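PDB 6JWK: probable glutathione S-transferase from Pseudomonas aeruginosa, which probably isomerises maleylpyruvate, and perhaps maleylacetoacetate, with the help of glutathione, as a zeta-class member of the glutathione transferase superfamily. Local coordinates for residues 97-102 / 139-144; 144-149 / 153-158; 173-178 / 186-191. All coordinates share one frame; numbering follows the deposited sequence.

Interaction 1 of 3, residues 97-102 / 139-144; sequences ALLVAC and LAAAET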
ATOM      1  N   ALA B  97       6.256  -3.980  -4.990  1.00 17.34           N
ATOM      2  CA  ALA B  97       6.264  -2.687  -4.251  1.00 18.31           C
ATOM      3  C   ALA B  97       5.206  -2.696  -3.132  1.00 20.06           C
ATOM      4  O   ALA B  97       5.520  -2.224  -2.028  1.00 20.24           O
ATOM      5  CB  ALA B  97       6.078  -1.521  -5.203  1.00 18.65           C
ATOM      6  N   LEU B  98       4.010  -3.218  -3.408  1.00 19.76           N
ATOM      7  CA  LEU B  98       2.851  -3.218  -2.482  1.00 21.34           C
ATOM      8  C   LEU B  98       3.070  -4.290  -1.441  1.00 19.54           C
ATOM      9  O   LEU B  98       2.674  -4.047  -0.299  1.00 20.72           O
ATOM     10  CB  LEU B  98       1.537  -3.433  -3.238  1.00 17.57           C
ATOM     11  CG  LEU B  98       1.166  -2.222  -4.074  1.00 20.46           C
ATOM     12  CD1 LEU B  98       0.176  -2.642  -5.145  1.00 22.58           C
ATOM     13  CD2 LEU B  98       0.601  -1.105  -3.194  1.00 21.10           C
ATOM     14  N   LEU B  99       3.779  -5.364  -1.769  1.00 19.22           N
ATOM     15  CA  LEU B  99       4.168  -6.335  -0.714  1.00 20.14           C
ATOM     16  C   LEU B  99       4.955  -5.637   0.391  1.00 21.19           C
ATOM     17  O   LEU B  99       4.668  -5.851   1.592  1.00 19.73           O
ATOM     18  CB  LEU B  99       4.970  -7.469  -1.343  1.00 21.49           C
ATOM     19  CG  LEU B  99       5.580  -8.493  -0.400  1.00 24.69           C
ATOM     20  CD1 LEU B  99       4.500  -9.290   0.347  1.00 30.32           C
ATOM     21  CD2 LEU B  99       6.410  -9.447  -1.245  1.00 25.24           C
ATOM     22  N   VAL B 100       5.967  -4.865   0.026  1.00 20.68           N
ATOM     23  CA  VAL B 100       6.749  -4.071   1.004  1.00 21.56           C
ATOM     24  C   VAL B 100       5.855  -3.007   1.673  1.00 22.29           C
ATOM     25  O   VAL B 100       5.827  -2.963   2.917  1.00 21.61           O
ATOM     26  CB  VAL B 100       7.952  -3.428   0.314  1.00 20.28           C
ATOM     27  CG1 VAL B 100       8.713  -2.560   1.295  1.00 22.44           C
ATOM     28  CG2 VAL B 100       8.818  -4.553  -0.275  1.00 20.27           C
ATOM     29  N   ALA B 101       5.134  -2.215   0.886  1.00 19.97           N
ATOM     30  CA  ALA B 101       4.460  -0.986   1.362  1.00 20.62           C
ATOM     31  C   ALA B 101       3.189  -1.315   2.164  1.00 20.69           C
ATOM     32  O   ALA B 101       2.759  -0.465   2.917  1.00 23.32           O
ATOM     33  CB  ALA B 101       4.207  -0.054   0.191  1.00 20.22           C
ATOM     34  N   CYS B 102       2.572  -2.466   1.943  1.00 20.79           N
ATOM     35  CA  CYS B 102       1.302  -2.905   2.591  1.00 23.56           C
ATOM     36  C   CYS B 102       1.545  -4.013   3.624  1.00 25.03           C
ATOM     37  O   CYS B 102       0.876  -3.977   4.643  1.00 24.97           O
ATOM     38  CB  CYS B 102       0.285  -3.442   1.590  1.00 22.83           C
ATOM     39  SG  CYS B 102      -0.202  -2.189   0.397  1.00 25.07           S
ATOM     40  N   LEU B 139       9.977 -10.690   3.335  1.00 23.58           N
ATOM     41  CA  LEU B 139      11.183 -10.727   2.463  1.00 23.05           C
ATOM     42  C   LEU B 139      11.321 -12.108   1.811  1.00 22.22           C
ATOM     43  O   LEU B 139      11.809 -12.155   0.687  1.00 20.76           O
ATOM     44  CB  LEU B 139      12.433 -10.340   3.259  1.00 22.06           C
ATOM     45  CG  LEU B 139      12.523  -8.892   3.712  1.00 23.70           C
ATOM     46  CD1 LEU B 139      13.916  -8.591   4.211  1.00 28.70           C
ATOM     47  CD2 LEU B 139      12.117  -7.912   2.637  1.00 23.62           C
ATOM     48  N   ALA B 140      10.851 -13.202   2.434  1.00 21.67           N
ATOM     49  CA  ALA B 140      10.871 -14.509   1.752  1.00 23.20           C
ATOM     50  C   ALA B 140      10.013 -14.436   0.486  1.00 22.50           C
ATOM     51  O   ALA B 140      10.413 -14.980  -0.562  1.00 20.58           O
ATOM     52  CB  ALA B 140      10.378 -15.598   2.680  1.00 27.81           C
ATOM     53  N   ALA B 141       8.859 -13.775   0.573  1.00 19.78           N
ATOM     54  CA  ALA B 141       7.937 -13.646  -0.578  1.00 21.67           C
ATOM     55  C   ALA B 141       8.574 -12.688  -1.590  1.00 18.72           C
ATOM     56  O   ALA B 141       8.491 -12.978  -2.775  1.00 20.60           O
ATOM     57  CB  ALA B 141       6.551 -13.181  -0.112  1.00 22.81           C
ATOM     58  N   ALA B 142       9.247 -11.629  -1.130  1.00 17.82           N
ATOM     59  CA  ALA B 142       9.871 -10.590  -1.999  1.00 18.96           C
ATOM     60  C   ALA B 142      11.007 -11.231  -2.815  1.00 19.27           C
ATOM     61  O   ALA B 142      11.090 -10.997  -3.994  1.00 17.78           O
ATOM     62  CB  ALA B 142      10.391  -9.438  -1.159  1.00 19.71           C
ATOM     63  N   GLU B 143      11.821 -12.053  -2.167  1.00 20.83           N
ATOM     64  CA  GLU B 143      12.966 -12.789  -2.810  1.00 19.85           C
ATOM     65  C   GLU B 143      12.369 -13.608  -3.956  1.00 20.84           C
ATOM     66  O   GLU B 143      12.886 -13.543  -5.063  1.00 21.58           O
ATOM     67  CB  GLU B 143      13.675 -13.632  -1.738  1.00 22.15           C
ATOM     68  CG  GLU B 143      14.775 -14.547  -2.263  1.00 22.34           C
ATOM     69  CD  GLU B 143      16.119 -13.869  -2.486  1.00 25.97           C
ATOM     70  OE1 GLU B 143      16.202 -12.623  -2.194  1.00 24.07           O
ATOM     71  OE2 GLU B 143      17.090 -14.555  -2.976  1.00 23.49           O
ATOM     72  N   THR B 144      11.278 -14.338  -3.724  1.00 20.87           N
ATOM     73  CA  THR B 144      10.626 -15.190  -4.759  1.00 20.96           C
ATOM     74  C   THR B 144      10.079 -14.328  -5.900  1.00 22.76           C
ATOM     75  O   THR B 144      10.317 -14.677  -7.095  1.00 22.17           O
ATOM     76  CB  THR B 144       9.526 -16.075  -4.134  1.00 24.83           C
ATOM     77  OG1 THR B 144      10.239 -16.916  -3.249  1.00 23.58           O
ATOM     78  CG2 THR B 144       8.765 -16.922  -5.124  1.00 25.99           C
TER
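L99 and A142 mark the closest backbone approach, their CA atoms 7.2 Å apart, where two helical turns, 97-102 and 139-144, run side by side in nearly opposite directions. One side chain does the reaching: the side chain of L99 sets off toward the other helix, and of its two branches CD2 carries the contact. With CG anti to the backbone N (chi1 174°) and chi2 near 65°, this methyl is laid between the two short side chains of A141 and A142. CD2 stands 3.9 Å from A141 CB and 4.0 Å from A142 CB. It comes nearer still to the backbone, 3.6 Å from A142 N, so the leucine tip touches the peptide chain itself as well as the alanine methyls. The two alanines are small enough to let the tip come this far in.

Q65 of the second subunit packs on L99, while L187 of helix 185-195 covers A142. The next residue, E143, sends its carboxylate to helix 185-195, where it accepts hydrogen bonds from A186 N and L187 N near the start. Helices 87-103 and 124-149 are thus joined within the all-helical C-terminal domain characteristic of glutathione transferases, close to the subunit interface.

No hydrogen bond crosses between the two segments. The side-chain part of the contact is apolar, one leucine methyl against two alanine methyls and the A142 backbone, and its hold therefore rests on the fit of shapes and on the exclusion of water.

Interaction 2 of 3, residues 144-149 / 153-158; sequences TLLNRH and AFFAGA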
ATOM      1  N   THR B 144      11.278 -14.338  -3.724  1.00 20.87           N
ATOM      2  CA  THR B 144      10.626 -15.190  -4.759  1.00 20.96           C
ATOM      3  C   THR B 144      10.079 -14.328  -5.900  1.00 22.76           C
ATOM      4  O   THR B 144      10.317 -14.677  -7.095  1.00 22.17           O
ATOM      5  CB  THR B 144       9.526 -16.075  -4.134  1.00 24.83           C
ATOM      6  OG1 THR B 144      10.239 -16.916  -3.249  1.00 23.58           O
ATOM      7  CG2 THR B 144       8.765 -16.922  -5.124  1.00 25.99           C
ATOM      8  N   LEU B 145       9.417 -13.204  -5.596  1.00 20.10           N
ATOM      9  CA  LEU B 145       8.863 -12.373  -6.700  1.00 19.96           C
ATOM     10  C   LEU B 145      10.027 -11.829  -7.538  1.00 17.55           C
ATOM     11  O   LEU B 145       9.865 -11.691  -8.731  1.00 19.25           O
ATOM     12  CB  LEU B 145       7.994 -11.227  -6.144  1.00 20.06           C
ATOM     13  CG  LEU B 145       6.714 -11.678  -5.441  1.00 22.14           C
ATOM     14  CD1 LEU B 145       6.001 -10.456  -4.911  1.00 22.53           C
ATOM     15  CD2 LEU B 145       5.769 -12.503  -6.316  1.00 22.90           C
ATOM     16  N   LEU B 146      11.103 -11.385  -6.896  1.00 18.64           N
ATOM     17  CA  LEU B 146      12.276 -10.828  -7.617  1.00 19.83           C
ATOM     18  C   LEU B 146      12.830 -11.918  -8.538  1.00 20.28           C
ATOM     19  O   LEU B 146      12.981 -11.639  -9.728  1.00 24.47           O
ATOM     20  CB  LEU B 146      13.333 -10.328  -6.627  1.00 19.62           C
ATOM     21  CG  LEU B 146      14.617  -9.800  -7.250  1.00 18.65           C
ATOM     22  CD1 LEU B 146      14.335  -8.620  -8.164  1.00 18.96           C
ATOM     23  CD2 LEU B 146      15.619  -9.431  -6.166  1.00 18.49           C
ATOM     24  N   ASN B 147      13.068 -13.105  -8.004  1.00 21.69           N
ATOM     25  CA  ASN B 147      13.615 -14.253  -8.784  1.00 23.73           C
ATOM     26  C   ASN B 147      12.703 -14.653  -9.934  1.00 22.86           C
ATOM     27  O   ASN B 147      13.238 -14.948 -10.989  1.00 22.69           O
ATOM     28  CB  ASN B 147      13.821 -15.491  -7.935  1.00 24.12           C
ATOM     29  CG  ASN B 147      15.026 -15.344  -7.047  1.00 28.20           C
ATOM     30  OD1 ASN B 147      15.989 -14.687  -7.432  1.00 26.61           O
ATOM     31  ND2 ASN B 147      14.967 -15.952  -5.872  1.00 27.72           N
ATOM     32  N   ARG B 148      11.377 -14.590  -9.782  1.00 24.83           N
ATOM     33  CA  ARG B 148      10.418 -15.080 -10.808  1.00 26.00           C
ATOM     34  C   ARG B 148      10.009 -14.006 -11.791  1.00 25.04           C
ATOM     35  O   ARG B 148       9.684 -14.369 -12.913  1.00 27.49           O
ATOM     36  CB  ARG B 148       9.166 -15.673 -10.154  1.00 32.26           C
ATOM     37  CG  ARG B 148       9.570 -16.839  -9.275  1.00 38.19           C
ATOM     38  CD  ARG B 148       8.550 -17.905  -9.125  1.00 40.88           C
ATOM     39  NE  ARG B 148       9.155 -19.028  -8.443  1.00 40.06           N
ATOM     40  CZ  ARG B 148       8.497 -20.115  -8.104  1.00 44.93           C
ATOM     41  NH1 ARG B 148       7.231 -20.236  -8.453  1.00 45.35           N
ATOM     42  NH2 ARG B 148       9.122 -21.102  -7.490  1.00 47.16           N
ATOM     43  N   HIS B 149      10.018 -12.723 -11.445  1.00 23.17           N
ATOM     44  CA  HIS B 149       9.353 -11.733 -12.325  1.00 23.27           C
ATOM     45  C   HIS B 149      10.275 -10.611 -12.797  1.00 21.26           C
ATOM     46  O   HIS B 149       9.798  -9.790 -13.587  1.00 23.85           O
ATOM     47  CB  HIS B 149       8.102 -11.170 -11.631  1.00 24.84           C
ATOM     48  CG  HIS B 149       7.076 -12.216 -11.334  1.00 31.19           C
ATOM     49  ND1 HIS B 149       6.254 -12.157 -10.210  1.00 38.04           N
ATOM     50  CD2 HIS B 149       6.719 -13.336 -12.008  1.00 30.70           C
ATOM     51  CE1 HIS B 149       5.469 -13.232 -10.200  1.00 39.27           C
ATOM     52  NE2 HIS B 149       5.757 -13.989 -11.272  1.00 32.54           N
ATOM     53  N   ALA B 153      18.608  -6.351 -14.542  1.00 20.05           N
ATOM     54  CA  ALA B 153      19.571  -6.090 -13.451  1.00 19.88           C
ATOM     55  C   ALA B 153      18.751  -5.520 -12.308  1.00 20.31           C
ATOM     56  O   ALA B 153      19.023  -5.859 -11.167  1.00 17.62           O
ATOM     57  CB  ALA B 153      20.636  -5.115 -13.882  1.00 21.02           C
ATOM     58  N   PHE B 154      17.777  -4.690 -12.659  1.00 19.88           N
ATOM     59  CA  PHE B 154      16.748  -4.190 -11.708  1.00 20.69           C
ATOM     60  C   PHE B 154      15.430  -4.890 -12.028  1.00 20.78           C
ATOM     61  O   PHE B 154      15.298  -5.522 -13.091  1.00 22.17           O
ATOM     62  CB  PHE B 154      16.633  -2.666 -11.774  1.00 19.81           C
ATOM     63  CG  PHE B 154      17.946  -1.951 -11.580  1.00 22.47           C
ATOM     64  CD1 PHE B 154      18.390  -1.634 -10.304  1.00 21.38           C
ATOM     65  CD2 PHE B 154      18.804  -1.740 -12.666  1.00 21.68           C
ATOM     66  CE1 PHE B 154      19.611  -1.013 -10.123  1.00 22.11           C
ATOM     67  CE2 PHE B 154      20.007  -1.083 -12.487  1.00 25.29           C
ATOM     68  CZ  PHE B 154      20.408  -0.724 -11.217  1.00 23.84           C
ATOM     69  N   PHE B 155      14.422  -4.687 -11.184  1.00 21.79           N
ATOM     70  CA  PHE B 155      13.147  -5.425 -11.308  1.00 20.09           C
ATOM     71  C   PHE B 155      12.524  -5.123 -12.672  1.00 19.33           C
ATOM     72  O   PHE B 155      12.067  -6.050 -13.354  1.00 18.06           O
ATOM     73  CB  PHE B 155      12.155  -5.124 -10.187  1.00 20.25           C
ATOM     74  CG  PHE B 155      10.981  -6.051 -10.285  1.00 18.34           C
ATOM     75  CD1 PHE B 155       9.901  -5.731 -11.092  1.00 18.86           C
ATOM     76  CD2 PHE B 155      10.990  -7.258  -9.631  1.00 18.24           C
ATOM     77  CE1 PHE B 155       8.838  -6.600 -11.203  1.00 18.46           C
ATOM     78  CE2 PHE B 155       9.920  -8.128  -9.748  1.00 20.83           C
ATOM     79  CZ  PHE B 155       8.855  -7.802 -10.535  1.00 19.33           C
ATOM     80  N   ALA B 156      12.445  -3.860 -13.030  1.00 18.40           N
ATOM     81  CA  ALA B 156      11.698  -3.434 -14.213  1.00 18.14           C
ATOM     82  C   ALA B 156      12.584  -3.553 -15.464  1.00 22.15           C
ATOM     83  O   ALA B 156      12.051  -3.355 -16.532  1.00 21.81           O
ATOM     84  CB  ALA B 156      11.141  -2.056 -14.032  1.00 21.20           C
ATOM     85  N   GLY B 157      13.877  -3.826 -15.355  1.00 21.62           N
ATOM     86  CA  GLY B 157      14.783  -3.810 -16.527  1.00 21.38           C
ATOM     87  C   GLY B 157      16.145  -3.229 -16.201  1.00 22.22           C
ATOM     88  O   GLY B 157      16.754  -3.591 -15.150  1.00 19.59           O
ATOM     89  N   ALA B 158      16.677  -2.392 -17.093  1.00 20.20           N
ATOM     90  CA  ALA B 158      18.066  -1.911 -16.955  1.00 22.68           C
ATOM     91  C   ALA B 158      18.097  -0.695 -16.004  1.00 24.42           C
ATOM     92  O   ALA B 158      19.205  -0.214 -15.717  1.00 22.79           O
ATOM     93  CB  ALA B 158      18.615  -1.556 -18.328  1.00 24.47           C
TER
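The ring of F155 lies against the last turn of helix 124-149 and is met there by three residues, L145 and H149 from neighbouring directions and L146 from another. L146 comes to its edge, near the ring plane, with CD1 3.9 Å from F155 CD2; the leucine and phenylalanine side chains run antiparallel past one another. The carbonyl of L145 also addresses the edge, its O lying 3.7 Å from F155 CE2. H149 takes part through its CB, set obliquely to the ring, and its backbone carbonyl rather than its imidazole, which leads away: H149 CB is 3.6 Å from F155 CZ. The turn of F155 about its first bond, which sets CG anti to the backbone N (chi1 -172°), swings the ring back toward the helix, although the bond leaving the backbone does not itself aim there.

Behind the ring the chain folds tightly. F154 to G157 form a type I beta turn, closed by G157 N bonding to F154 O at 3.2 Å, with a second, reciprocal bond from F154 N to G157 O at 2.9 Å. The paired bonds fit a classic beta bulge, with A153 and F154 set opposite G157. F155 N is bonded in turn to E164 OE2, which ties the turn to the start of helix 162-176, while L96 of helix 87-103 and V163 pack on the F155 ring. The contact thus folds the loop joining helices 124-149 and 162-176 of the C-terminal domain back onto the helix it has just left.

L145 O already accepts the helical bond from H149 N at 2.9 Å. Its approach to the slightly positive aromatic edge is probably a weak electrostatic supplement to a contact that is mostly dispersion.

Interaction 3 of 3, residues 173-178 / 186-191; sequences NARRMG and ALLELE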
ATOM      1  N   ASN B 173      16.331  -0.903   7.034  1.00 23.55           N
ATOM      2  CA  ASN B 173      15.550  -0.977   8.291  1.00 23.73           C
ATOM      3  C   ASN B 173      15.730  -2.356   8.908  1.00 22.36           C
ATOM      4  O   ASN B 173      15.975  -2.419  10.149  1.00 22.30           O
ATOM      5  CB  ASN B 173      14.059  -0.763   8.073  1.00 27.58           C
ATOM      6  CG  ASN B 173      13.635   0.675   8.113  1.00 36.88           C
ATOM      7  OD1 ASN B 173      14.405   1.532   8.548  1.00 38.58           O
ATOM      8  ND2 ASN B 173      12.401   0.917   7.668  1.00 37.64           N
ATOM      9  N   ALA B 174      15.523  -3.406   8.116  1.00 20.74           N
ATOM     10  CA  ALA B 174      15.630  -4.799   8.602  1.00 23.04           C
ATOM     11  C   ALA B 174      17.056  -5.036   9.141  1.00 25.36           C
ATOM     12  O   ALA B 174      17.204  -5.706  10.221  1.00 22.95           O
ATOM     13  CB  ALA B 174      15.257  -5.789   7.537  1.00 20.83           C
ATOM     14  N   ARG B 175      18.071  -4.508   8.445  1.00 24.25           N
ATOM     15  CA  ARG B 175      19.489  -4.743   8.812  1.00 23.87           C
ATOM     16  C   ARG B 175      19.707  -4.084  10.172  1.00 24.02           C
ATOM     17  O   ARG B 175      20.258  -4.752  11.071  1.00 23.44           O
ATOM     18  CB  ARG B 175      20.441  -4.150   7.771  1.00 24.26           C
ATOM     19  CG  ARG B 175      21.917  -4.186   8.164  1.00 22.93           C
ATOM     20  CD  ARG B 175      22.826  -3.789   6.994  1.00 22.37           C
ATOM     21  NE  ARG B 175      22.602  -4.669   5.830  1.00 20.69           N
ATOM     22  CZ  ARG B 175      21.951  -4.373   4.694  1.00 22.06           C
ATOM     23  NH1 ARG B 175      21.434  -3.175   4.505  1.00 23.17           N
ATOM     24  NH2 ARG B 175      21.766  -5.297   3.768  1.00 21.88           N
ATOM     25  N   ARG B 176      19.265  -2.832  10.298  1.00 25.84           N
ATOM     26  CA  ARG B 176      19.454  -2.000  11.504  1.00 28.28           C
ATOM     27  C   ARG B 176      18.720  -2.646  12.693  1.00 27.56           C
ATOM     28  O   ARG B 176      19.182  -2.461  13.838  1.00 28.64           O
ATOM     29  CB  ARG B 176      19.022  -0.562  11.250  1.00 32.57           C
ATOM     30  CG  ARG B 176      19.474   0.387  12.345  1.00 42.90           C
ATOM     31  CD  ARG B 176      19.209   1.833  11.967  1.00 55.28           C
ATOM     32  NE  ARG B 176      17.770   2.042  11.882  1.00 64.46           N
ATOM     33  CZ  ARG B 176      17.060   2.219  10.758  1.00 79.77           C
ATOM     34  NH1 ARG B 176      15.748   2.376  10.834  1.00 88.54           N
ATOM     35  NH2 ARG B 176      17.640   2.261   9.568  1.00 84.96           N
ATOM     36  N   MET B 177      17.643  -3.393  12.464  1.00 25.63           N
ATOM     37  CA  MET B 177      16.881  -4.026  13.582  1.00 27.84           C
ATOM     38  C   MET B 177      17.460  -5.410  13.898  1.00 29.11           C
ATOM     39  O   MET B 177      16.849  -6.159  14.685  1.00 31.29           O
ATOM     40  CB  MET B 177      15.386  -4.127  13.238  1.00 28.53           C
ATOM     41  CG  MET B 177      14.661  -2.829  13.418  1.00 30.59           C
ATOM     42  SD  MET B 177      14.758  -2.198  15.119  1.00 34.82           S
ATOM     43  CE  MET B 177      13.925  -3.578  15.903  1.00 31.71           C
ATOM     44  N   GLY B 178      18.561  -5.810  13.262  1.00 25.77           N
ATOM     45  CA  GLY B 178      19.244  -7.056  13.665  1.00 26.26           C
ATOM     46  C   GLY B 178      18.630  -8.238  12.986  1.00 25.72           C
ATOM     47  O   GLY B 178      18.894  -9.358  13.423  1.00 28.07           O
ATOM     48  N   ALA B 186      19.239 -12.692  -3.472  1.00 20.21           N
ATOM     49  CA  ALA B 186      18.877 -11.873  -4.645  1.00 20.64           C
ATOM     50  C   ALA B 186      18.512 -10.460  -4.127  1.00 20.19           C
ATOM     51  O   ALA B 186      18.883  -9.460  -4.799  1.00 18.68           O
ATOM     52  CB  ALA B 186      17.782 -12.516  -5.503  1.00 19.84           C
ATOM     53  N   LEU B 187      17.814 -10.339  -2.995  1.00 18.61           N
ATOM     54  CA  LEU B 187      17.457  -8.980  -2.482  1.00 21.05           C
ATOM     55  C   LEU B 187      18.752  -8.224  -2.128  1.00 18.98           C
ATOM     56  O   LEU B 187      18.894  -7.037  -2.536  1.00 20.28           O
ATOM     57  CB  LEU B 187      16.527  -9.055  -1.262  1.00 19.17           C
ATOM     58  CG  LEU B 187      15.121  -9.646  -1.446  1.00 21.52           C
ATOM     59  CD1 LEU B 187      14.323  -9.480  -0.154  1.00 21.99           C
ATOM     60  CD2 LEU B 187      14.365  -9.031  -2.627  1.00 22.30           C
ATOM     61  N   LEU B 188      19.697  -8.894  -1.458  1.00 19.83           N
ATOM     62  CA  LEU B 188      20.993  -8.280  -1.093  1.00 20.68           C
ATOM     63  C   LEU B 188      21.744  -7.847  -2.367  1.00 20.24           C
ATOM     64  O   LEU B 188      22.248  -6.717  -2.417  1.00 21.29           O
ATOM     65  CB  LEU B 188      21.837  -9.206  -0.202  1.00 21.18           C
ATOM     66  CG  LEU B 188      21.221  -9.487   1.155  1.00 23.90           C
ATOM     67  CD1 LEU B 188      22.033 -10.526   1.923  1.00 25.21           C
ATOM     68  CD2 LEU B 188      21.076  -8.201   1.957  1.00 24.58           C
ATOM     69  N   GLU B 189      21.737  -8.649  -3.394  1.00 19.61           N
ATOM     70  CA  GLU B 189      22.469  -8.310  -4.623  1.00 22.03           C
ATOM     71  C   GLU B 189      21.803  -7.081  -5.265  1.00 22.30           C
ATOM     72  O   GLU B 189      22.525  -6.167  -5.743  1.00 19.59           O
ATOM     73  CB  GLU B 189      22.497  -9.531  -5.540  1.00 24.51           C
ATOM     74  CG  GLU B 189      23.059  -9.236  -6.910  1.00 30.45           C
ATOM     75  CD  GLU B 189      22.909 -10.414  -7.847  1.00 40.16           C
ATOM     76  OE1 GLU B 189      21.739 -10.771  -8.204  1.00 40.66           O
ATOM     77  OE2 GLU B 189      23.944 -11.002  -8.163  1.00 38.21           O
ATOM     78  N   LEU B 190      20.467  -7.042  -5.309  1.00 19.85           N
ATOM     79  CA  LEU B 190      19.782  -5.893  -5.949  1.00 19.57           C
ATOM     80  C   LEU B 190      20.093  -4.647  -5.130  1.00 20.46           C
ATOM     81  O   LEU B 190      20.341  -3.590  -5.699  1.00 17.66           O
ATOM     82  CB  LEU B 190      18.288  -6.186  -6.002  1.00 18.93           C
ATOM     83  CG  LEU B 190      17.383  -5.079  -6.523  1.00 20.45           C
ATOM     84  CD1 LEU B 190      17.835  -4.627  -7.897  1.00 19.58           C
ATOM     85  CD2 LEU B 190      15.920  -5.547  -6.519  1.00 20.31           C
ATOM     86  N   GLU B 191      20.042  -4.783  -3.816  1.00 19.38           N
ATOM     87  CA  GLU B 191      20.348  -3.653  -2.926  1.00 21.14           C
ATOM     88  C   GLU B 191      21.742  -3.116  -3.256  1.00 19.20           C
ATOM     89  O   GLU B 191      21.872  -1.896  -3.369  1.00 20.12           O
ATOM     90  CB  GLU B 191      20.219  -4.090  -1.481  1.00 20.89           C
ATOM     91  CG  GLU B 191      20.560  -2.987  -0.506  1.00 22.64           C
ATOM     92  CD  GLU B 191      20.695  -3.466   0.936  1.00 24.07           C
ATOM     93  OE1 GLU B 191      20.998  -4.635   1.107  1.00 22.37           O
ATOM     94  OE2 GLU B 191      20.455  -2.651   1.903  1.00 23.30           O
TER
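R175 and E191 meet end-on, each nitrogen of the arginine's outer edge taking a different carboxylate oxygen in a two-pronged salt bridge. NH1 of R175 gives a hydrogen bond of 2.8 Å to OE2 of E191, with an N-H...O angle of 166°; NH2 of R175 reaches OE1 of E191 at the same 2.8 Å. Both oxygens are met on their syn side. The guanidinium and carboxylate planes lie 26° apart, nearly coplanar, and the two bonds restrain the rotation of both groups. L188 comes up to the guanidinium edge, in its plane, with CD2 3.5 Å from R175 NH2.

The side chains approach from opposite directions: E191 is extended beyond CG, whereas R175 bends at chi3 (-57°) to present its end. The bridge joins helix 162-176, near its C-terminal end, to helix 185-195 in the helical C-terminal domain; just beyond R175 the first of these helices stops in a Schellman motif, G178 taking a positive phi and its N bonding back to R175 O.

Further out, L171 packs on E191 and L181 on R175, while R175 NE is hydrogen-bonded to a glycerol, probably from the crystallisation liquor. Three residues before R176 on the same helix, N173 accepts a hydrogen bond from R176 NH1 through OD1 and bonds through ND2 to S10 OG, linking this helix to helix 10-22 of the thioredoxin-like N-terminal domain.

Interactions 1 and 2 both use helix 124-149 and share T144, and they touch where L99 CD2 packs on L145 CD1. Interaction 1 is the buried one, apolar and close to the second subunit; interaction 2, at the end of the same helix, is partly buried and adds a backbone carbonyl to its apolar contacts. Interaction 3, partly buried with an exposed arginine, is the one held by charge. Helix 185-195 ties it to the others: the carboxylate of E143 in 139-144 reaches its first turn, and L146 CD2 from 144-149 packs on L187 CD2. All three lie in the C-terminal domain.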